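PDB 3MPR: putative endonuclease/exonuclease/phosphatase family protein from Bacteroides thetaiotaomicron, which probably cleaves phosphodiester bonds in nucleic acid, perhaps as a metal-dependent endonuclease or 3'-5' RNA exonuclease of the DNase I-like superfamily. Local coordinates for residues A[33-38]-A[58-63]; A[68-73]-A[125-130]. One frame throughout, in Å; residues are numbered along the deposited sequence.

Interaction 1: A[33-38]-A[58-63]; sequences PVIAQM and KDMKEA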
ATOM      1  N   PRO A  33      -1.296  11.721 -12.314  1.00 11.07           N
ATOM      2  CA  PRO A  33      -2.082  10.514 -12.566  1.00 10.16           C
ATOM      3  C   PRO A  33      -1.658   9.372 -11.635  1.00  9.63           C
ATOM      4  O   PRO A  33      -2.504   8.581 -11.229  1.00  9.14           O
ATOM      5  CB  PRO A  33      -1.760  10.186 -14.025  1.00 12.55           C
ATOM      6  CG  PRO A  33      -1.440  11.544 -14.638  1.00 14.55           C
ATOM      7  CD  PRO A  33      -0.655  12.232 -13.538  1.00 13.56           C
ATOM      8  N   VAL A  34      -0.377   9.304 -11.284  1.00  8.76           N
ATOM      9  CA  VAL A  34       0.111   8.296 -10.324  1.00  9.26           C
ATOM     10  C   VAL A  34      -0.394   8.589  -8.904  1.00 10.47           C
ATOM     11  O   VAL A  34      -0.857   7.688  -8.193  1.00 12.02           O
ATOM     12  CB  VAL A  34       1.658   8.227 -10.333  1.00  9.68           C
ATOM     13  CG1 VAL A  34       2.159   7.113  -9.409  1.00  8.47           C
ATOM     14  CG2 VAL A  34       2.165   7.995 -11.759  1.00 13.15           C
ATOM     15  N   ILE A  35      -0.300   9.849  -8.487  1.00  6.27           N
ATOM     16  CA  ILE A  35      -0.892  10.276  -7.219  1.00 11.05           C
ATOM     17  C   ILE A  35      -2.354   9.820  -7.115  1.00 10.33           C
ATOM     18  O   ILE A  35      -2.757   9.248  -6.106  1.00 11.51           O
ATOM     19  CB  ILE A  35      -0.798  11.811  -7.036  1.00  8.78           C
ATOM     20  CG1 ILE A  35       0.660  12.250  -6.902  1.00 11.79           C
ATOM     21  CG2 ILE A  35      -1.641  12.282  -5.833  1.00 10.69           C
ATOM     22  CD1 ILE A  35       0.863  13.780  -6.906  1.00  9.78           C
ATOM     23  N   ALA A  36      -3.144  10.061  -8.161  1.00  9.41           N
ATOM     24  CA  ALA A  36      -4.559   9.679  -8.139  1.00  9.99           C
ATOM     25  C   ALA A  36      -4.723   8.170  -8.021  1.00 10.37           C
ATOM     26  O   ALA A  36      -5.545   7.696  -7.242  1.00  8.44           O
ATOM     27  CB  ALA A  36      -5.309  10.205  -9.376  1.00  6.91           C
ATOM     28  N   GLN A  37      -3.942   7.412  -8.785  1.00  7.65           N
ATOM     29  CA  GLN A  37      -3.942   5.956  -8.620  1.00 12.55           C
ATOM     30  C   GLN A  37      -3.636   5.510  -7.185  1.00 12.66           C
ATOM     31  O   GLN A  37      -4.256   4.574  -6.685  1.00  8.12           O
ATOM     32  CB  GLN A  37      -2.996   5.271  -9.612  1.00 10.29           C
ATOM     33  CG  GLN A  37      -3.570   5.163 -11.035  1.00 15.38           C
ATOM     34  CD  GLN A  37      -3.319   3.800 -11.657  1.00 18.64           C
ATOM     35  OE1 GLN A  37      -2.238   3.543 -12.184  1.00 19.38           O
ATOM     36  NE2 GLN A  37      -4.314   2.906 -11.574  1.00 14.84           N
HETATM   37  N   MSE A  38      -2.686   6.161  -6.518  1.00  7.76           N
HETATM   38  CA  MSE A  38      -2.377   5.774  -5.132  1.00 10.75           C
HETATM   39  C   MSE A  38      -3.559   6.007  -4.194  1.00 11.35           C
HETATM   40  O   MSE A  38      -3.860   5.172  -3.339  1.00 10.30           O
HETATM   41  CB  MSE A  38      -1.166   6.529  -4.603  1.00 10.10           C
HETATM   42  CG  MSE A  38       0.121   6.229  -5.347  1.00 14.85           C
HETATM   43 SE   MSE A  38       1.650   7.057  -4.460  1.00 27.14          SE
HETATM   44  CE  MSE A  38       1.570   6.075  -2.791  1.00 11.35           C
ATOM     45  N   LYS A  58      -8.400  20.824  -9.689  1.00 12.41           N
ATOM     46  CA  LYS A  58      -9.352  20.415 -10.723  1.00  9.56           C
ATOM     47  C   LYS A  58      -8.886  19.145 -11.439  1.00  8.60           C
ATOM     48  O   LYS A  58      -9.683  18.267 -11.753  1.00 13.77           O
ATOM     49  CB  LYS A  58      -9.577  21.560 -11.719  1.00  7.93           C
ATOM     50  CG  LYS A  58     -10.486  22.638 -11.140  1.00 14.01           C
ATOM     51  CD  LYS A  58     -10.584  23.843 -12.052  1.00 16.25           C
ATOM     52  CE  LYS A  58     -11.492  24.909 -11.446  1.00 18.75           C
ATOM     53  NZ  LYS A  58     -11.464  26.128 -12.313  1.00 29.26           N
ATOM     54  N   ASP A  59      -7.587  19.060 -11.692  1.00 10.35           N
ATOM     55  CA  ASP A  59      -6.994  17.858 -12.272  1.00 10.80           C
ATOM     56  C   ASP A  59      -7.225  16.656 -11.369  1.00 14.17           C
ATOM     57  O   ASP A  59      -7.566  15.562 -11.831  1.00 11.34           O
ATOM     58  CB  ASP A  59      -5.481  18.023 -12.435  1.00 11.24           C
ATOM     59  CG  ASP A  59      -5.109  19.114 -13.411  1.00 18.90           C
ATOM     60  OD1 ASP A  59      -5.978  19.509 -14.214  1.00 24.11           O
ATOM     61  OD2 ASP A  59      -3.941  19.563 -13.369  1.00 14.12           O
HETATM   62  N   MSE A  60      -7.015  16.850 -10.074  1.00 11.06           N
HETATM   63  CA  MSE A  60      -7.140  15.732  -9.142  1.00 11.21           C
HETATM   64  C   MSE A  60      -8.579  15.263  -9.064  1.00 12.44           C
HETATM   65  O   MSE A  60      -8.847  14.069  -9.112  1.00 11.74           O
HETATM   66  CB  MSE A  60      -6.602  16.099  -7.750  1.00 10.34           C
HETATM   67  CG  MSE A  60      -5.084  16.219  -7.691  1.00  7.75           C
HETATM   68 SE   MSE A  60      -4.205  14.472  -7.998  1.00 25.84          SE
HETATM   69  CE  MSE A  60      -5.173  13.445  -6.666  1.00 19.26           C
ATOM     70  N   LYS A  61      -9.519  16.196  -8.959  1.00  9.54           N
ATOM     71  CA  LYS A  61     -10.922  15.801  -8.933  1.00  7.43           C
ATOM     72  C   LYS A  61     -11.302  15.061 -10.229  1.00 10.79           C
ATOM     73  O   LYS A  61     -11.991  14.046 -10.196  1.00 12.00           O
ATOM     74  CB  LYS A  61     -11.827  17.013  -8.688  1.00 11.36           C
ATOM     75  CG  LYS A  61     -13.305  16.677  -8.634  1.00 18.27           C
ATOM     76  CD  LYS A  61     -14.130  17.879  -8.174  1.00 17.36           C
ATOM     77  CE  LYS A  61     -15.606  17.542  -8.139  1.00 19.26           C
ATOM     78  NZ  LYS A  61     -16.411  18.762  -7.819  1.00 18.61           N
ATOM     79  N   GLU A  62     -10.837  15.552 -11.370  1.00 11.23           N
ATOM     80  CA  GLU A  62     -11.125  14.853 -12.619  1.00 10.38           C
ATOM     81  C   GLU A  62     -10.570  13.429 -12.562  1.00  9.68           C
ATOM     82  O   GLU A  62     -11.206  12.491 -13.036  1.00 12.13           O
ATOM     83  CB  GLU A  62     -10.560  15.610 -13.823  1.00 19.38           C
ATOM     84  CG  GLU A  62     -10.685  14.854 -15.144  1.00 21.78           C
ATOM     85  CD  GLU A  62     -10.087  15.626 -16.301  1.00 28.84           C
ATOM     86  OE1 GLU A  62      -8.872  15.904 -16.268  1.00 29.55           O
ATOM     87  OE2 GLU A  62     -10.831  15.966 -17.242  1.00 34.88           O
ATOM     88  N   ALA A  63      -9.393  13.272 -11.961  1.00 13.16           N
ATOM     89  CA  ALA A  63      -8.754  11.959 -11.873  1.00 12.82           C
ATOM     90  C   ALA A  63      -9.357  11.095 -10.778  1.00 14.78           C
ATOM     91  O   ALA A  63      -9.016   9.916 -10.669  1.00 14.75           O
ATOM     92  CB  ALA A  63      -7.251  12.106 -11.644  1.00 11.72           C
TER
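Selenomethionine Met60 reaches across to Ile35 and Ala36, joining two helices, 28-41 and 54-63, of the DNase I-like alpha/beta sandwich. The axes of the short segments 33-38 and 58-63 cross at -49° and approach to 9.6 Å. No hydrogen bond links the segments; the contact is apolar and small, 177 Å² in all. At the start of the second segment, Asp59 lies outside the contact, but its OD2 takes a hydrogen bond from Trp28 NE1 in the first turn of helix 28-41, so the same helix pair also has a polar tie. Met60 follows. Its side chain bends at both chi2 (-66°) and chi3 (-52°), and these two bends turn the selenium and the terminal methyl toward the partner helix. Met60 CE meets Ile35 CG2 at 3.8 Å, with Met60 SE 4.0 Å from the same methyl, the two side chains crossing at about a right angle. Ile35 offers that branch because CG2 stands anti to its backbone N, while CG1 lies beside the N. Met60 CE also lies 4.1 Å from Ala36 CA. Tyr32 and Trp28, about one and two turns before Ile35 on helix 28-41, touch Met60 as well, and Tyr12 of strand 5-13 packs on Ile35, which places this buried apolar patch next to the sheet. On another side of helix 28-41, Gln37 NE2 hydrogen-bonds Arg207 O and Tyr206 OH of the second subunit. Ala63 completes the contact one turn beyond Met60: its CA lies 6.1 Å from that of Ala36, a spacing allowed by two small side chains, and the methyls meet directly, Ala63 CB to Ala36 CB at 3.5 Å.

Interaction 2: A[68-73]-A[125-130]; sequences DYIGVG and GHFKCK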
ATOM      1  N   ASP A  68     -14.896  14.790  -3.861  1.00  9.21           N
ATOM      2  CA  ASP A  68     -14.927  16.245  -4.000  1.00 11.21           C
ATOM      3  C   ASP A  68     -13.841  16.826  -3.110  1.00 14.11           C
ATOM      4  O   ASP A  68     -13.184  16.090  -2.372  1.00 10.92           O
ATOM      5  CB  ASP A  68     -16.285  16.803  -3.596  1.00 13.84           C
ATOM      6  CG  ASP A  68     -16.667  18.049  -4.398  1.00 24.70           C
ATOM      7  OD1 ASP A  68     -15.763  18.806  -4.852  1.00 18.21           O
ATOM      8  OD2 ASP A  68     -17.882  18.268  -4.573  1.00 34.02           O
ATOM      9  N   TYR A  69     -13.647  18.136  -3.165  1.00 10.17           N
ATOM     10  CA  TYR A  69     -12.721  18.777  -2.237  1.00 10.45           C
ATOM     11  C   TYR A  69     -13.313  20.055  -1.657  1.00 14.61           C
ATOM     12  O   TYR A  69     -14.239  20.636  -2.222  1.00 14.56           O
ATOM     13  CB  TYR A  69     -11.372  19.065  -2.914  1.00  9.82           C
ATOM     14  CG  TYR A  69     -11.459  20.058  -4.068  1.00 15.35           C
ATOM     15  CD1 TYR A  69     -11.580  19.619  -5.382  1.00 17.20           C
ATOM     16  CD2 TYR A  69     -11.434  21.428  -3.834  1.00 25.80           C
ATOM     17  CE1 TYR A  69     -11.663  20.526  -6.436  1.00 24.58           C
ATOM     18  CE2 TYR A  69     -11.517  22.341  -4.877  1.00 23.12           C
ATOM     19  CZ  TYR A  69     -11.633  21.882  -6.172  1.00 28.08           C
ATOM     20  OH  TYR A  69     -11.717  22.781  -7.207  1.00 31.06           O
ATOM     21  N   ILE A  70     -12.766  20.484  -0.527  1.00 13.16           N
ATOM     22  CA  ILE A  70     -13.112  21.768   0.061  1.00 13.76           C
ATOM     23  C   ILE A  70     -11.815  22.474   0.400  1.00 14.70           C
ATOM     24  O   ILE A  70     -10.774  21.829   0.523  1.00  9.55           O
ATOM     25  CB  ILE A  70     -13.939  21.605   1.333  1.00 11.63           C
ATOM     26  CG1 ILE A  70     -13.219  20.688   2.323  1.00 12.81           C
ATOM     27  CG2 ILE A  70     -15.328  21.033   1.009  1.00 15.02           C
ATOM     28  CD1 ILE A  70     -13.959  20.528   3.640  1.00  7.10           C
ATOM     29  N   GLY A  71     -11.870  23.797   0.533  1.00 10.16           N
ATOM     30  CA  GLY A  71     -10.702  24.562   0.932  1.00  7.90           C
ATOM     31  C   GLY A  71     -10.394  25.652  -0.074  1.00 11.59           C
ATOM     32  O   GLY A  71     -10.399  25.397  -1.276  1.00 16.09           O
ATOM     33  N   VAL A  72     -10.119  26.860   0.411  1.00 11.54           N
ATOM     34  CA  VAL A  72      -9.892  28.001  -0.475  1.00 12.60           C
ATOM     35  C   VAL A  72      -8.419  28.365  -0.623  1.00 12.79           C
ATOM     36  O   VAL A  72      -7.573  27.893   0.130  1.00 12.80           O
ATOM     37  CB  VAL A  72     -10.666  29.250  -0.008  1.00 12.44           C
ATOM     38  CG1 VAL A  72     -12.146  28.928   0.171  1.00 15.23           C
ATOM     39  CG2 VAL A  72     -10.058  29.796   1.280  1.00 13.10           C
ATOM     40  N   GLY A  73      -8.121  29.212  -1.607  1.00 11.84           N
ATOM     41  CA  GLY A  73      -6.761  29.658  -1.865  1.00  8.47           C
ATOM     42  C   GLY A  73      -6.221  30.516  -0.745  1.00 11.94           C
ATOM     43  O   GLY A  73      -6.923  31.399  -0.240  1.00 15.69           O
ATOM     44  N   GLY A 125     -13.374  20.745   7.688  1.00  9.99           N
ATOM     45  CA  GLY A 125     -14.748  20.369   7.464  1.00  7.51           C
ATOM     46  C   GLY A 125     -15.251  19.622   8.680  1.00 10.13           C
ATOM     47  O   GLY A 125     -14.509  18.869   9.304  1.00 12.24           O
ATOM     48  N   HIS A 126     -16.506  19.865   9.025  1.00  8.67           N
ATOM     49  CA  HIS A 126     -17.245  19.054   9.987  1.00  9.45           C
ATOM     50  C   HIS A 126     -17.995  18.020   9.154  1.00 12.08           C
ATOM     51  O   HIS A 126     -18.927  18.365   8.424  1.00 13.07           O
ATOM     52  CB  HIS A 126     -18.210  19.973  10.747  1.00  6.96           C
ATOM     53  CG  HIS A 126     -19.143  19.275  11.688  1.00 10.05           C
ATOM     54  ND1 HIS A 126     -19.900  19.965  12.614  1.00 12.83           N
ATOM     55  CD2 HIS A 126     -19.470  17.969  11.832  1.00 10.40           C
ATOM     56  CE1 HIS A 126     -20.647  19.111  13.292  1.00 15.99           C
ATOM     57  NE2 HIS A 126     -20.409  17.895  12.834  1.00 16.68           N
ATOM     58  N   PHE A 127     -17.566  16.763   9.230  1.00  7.43           N
ATOM     59  CA  PHE A 127     -18.146  15.701   8.408  1.00  6.85           C
ATOM     60  C   PHE A 127     -19.098  14.796   9.173  1.00  9.07           C
ATOM     61  O   PHE A 127     -18.985  14.658  10.387  1.00 12.94           O
ATOM     62  CB  PHE A 127     -17.037  14.826   7.807  1.00 10.70           C
ATOM     63  CG  PHE A 127     -16.211  15.529   6.784  1.00 12.90           C
ATOM     64  CD1 PHE A 127     -15.102  16.260   7.165  1.00  9.35           C
ATOM     65  CD2 PHE A 127     -16.543  15.461   5.437  1.00 13.17           C
ATOM     66  CE1 PHE A 127     -14.347  16.927   6.228  1.00  9.59           C
ATOM     67  CE2 PHE A 127     -15.785  16.135   4.482  1.00 13.41           C
ATOM     68  CZ  PHE A 127     -14.683  16.863   4.880  1.00 13.01           C
ATOM     69  N   LYS A 128     -20.017  14.164   8.442  1.00 10.78           N
ATOM     70  CA  LYS A 128     -20.911  13.168   9.005  1.00  9.97           C
ATOM     71  C   LYS A 128     -20.887  11.912   8.124  1.00 13.19           C
ATOM     72  O   LYS A 128     -21.151  11.983   6.925  1.00 13.35           O
ATOM     73  CB  LYS A 128     -22.339  13.714   9.090  1.00 12.65           C
ATOM     74  CG  LYS A 128     -23.334  12.746   9.727  1.00 17.66           C
ATOM     75  CD  LYS A 128     -24.694  13.401   9.918  1.00 21.56           C
ATOM     76  CE  LYS A 128     -25.615  12.547  10.759  1.00 23.26           C
ATOM     77  NZ  LYS A 128     -26.980  13.137  10.846  1.00 33.70           N
ATOM     78  N   CYS A 129     -20.582  10.769   8.726  1.00 12.64           N
ATOM     79  CA  CYS A 129     -20.532   9.521   7.989  1.00 12.23           C
ATOM     80  C   CYS A 129     -21.942   9.106   7.586  1.00 14.36           C
ATOM     81  O   CYS A 129     -22.850   9.047   8.423  1.00 12.93           O
ATOM     82  CB  CYS A 129     -19.857   8.436   8.831  1.00 13.84           C
ATOM     83  SG  CYS A 129     -18.173   8.879   9.313  1.00 15.52           S
ATOM     84  N   LYS A 130     -22.124   8.833   6.305  1.00 16.62           N
ATOM     85  CA  LYS A 130     -23.439   8.458   5.793  1.00 21.16           C
ATOM     86  C   LYS A 130     -23.926   7.121   6.355  1.00 25.01           C
ATOM     87  O   LYS A 130     -25.126   6.933   6.553  1.00 26.38           O
ATOM     88  CB  LYS A 130     -23.435   8.427   4.264  1.00 17.49           C
ATOM     89  CG  LYS A 130     -23.365   9.809   3.632  1.00 17.61           C
ATOM     90  CD  LYS A 130     -23.460   9.736   2.113  1.00 21.06           C
ATOM     91  CE  LYS A 130     -23.688  11.113   1.520  1.00 25.68           C
ATOM     92  NZ  LYS A 130     -23.764  11.110   0.022  1.00 28.62           N
TER
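The two central sheets of the DNase I-like alpha/beta sandwich meet face to face here, the side chain of Ile70 on edge strand 67-70 of one sheet touching Gly125 and Phe127 on strand 121-129 of the other. As expected between stacked sheets, side chains rather than backbone bonds bridge the segments. Even the nearest pair of CA atoms, in Ile70 and Gly125, is 7.7 Å apart. A single methyl does the touching: Ile70 CD1 lies 3.9 Å from Gly125 CA and 3.9 Å from Phe127 CZ. Ile70 points at the opposing strand, and its outer chain is extended (chi2 177°), which puts CD1 at the far end of its reach. Phe127 comes from the opposite direction and offers the far corner of the ring; the methyl approaches that ring obliquely. Gly125 and Phe127 are two residues apart on the strand, and Ile70 CD1 touches both, lying directly on the bare CA of Gly125 while it meets the CZ of Phe127. All three residues are buried, and the contact is a light, local touch: only 86 Å² is buried between the segments, both sides summed. Strand 93-102, which neighbours 121-129, fills in from the side: Ile95 packs on both Ile70 and Phe127, and Lys98 on Ile70. Tyr88 of strand 86-89, the partner of 67-70 in its sheet, meets the Phe127 ring edge-to-face, and Phe138 of strand 135-142 touches Phe127 from within its own sheet. Tyr69, the neighbour of Ile70 on strand 67-70, turns the other way and packs on helix 54-63.

In the fold
Interactions 1 and 2 follow each other along the chain, their centres 18 Å apart, and helix 54-63 leads directly into strand 67-70. Interaction 1 packs two outer helices together, whereas interaction 2 lies between the two sheets. A salt bridge joins them: Lys61 NZ is 3.0 Å from Asp68 OD1, and the aliphatic part of Lys61 packs on the Tyr69 ring, Lys61 CD to Tyr69 CE1 at 4.0 Å. Lys58 also touches Tyr69. Relative to the magnesium site, interaction 1 is near: the side chain of Ile35 is about 10 Å from that of Glu51, a magnesium ligand, although this chain carries no bound metal. Interaction 2 lies away from that site.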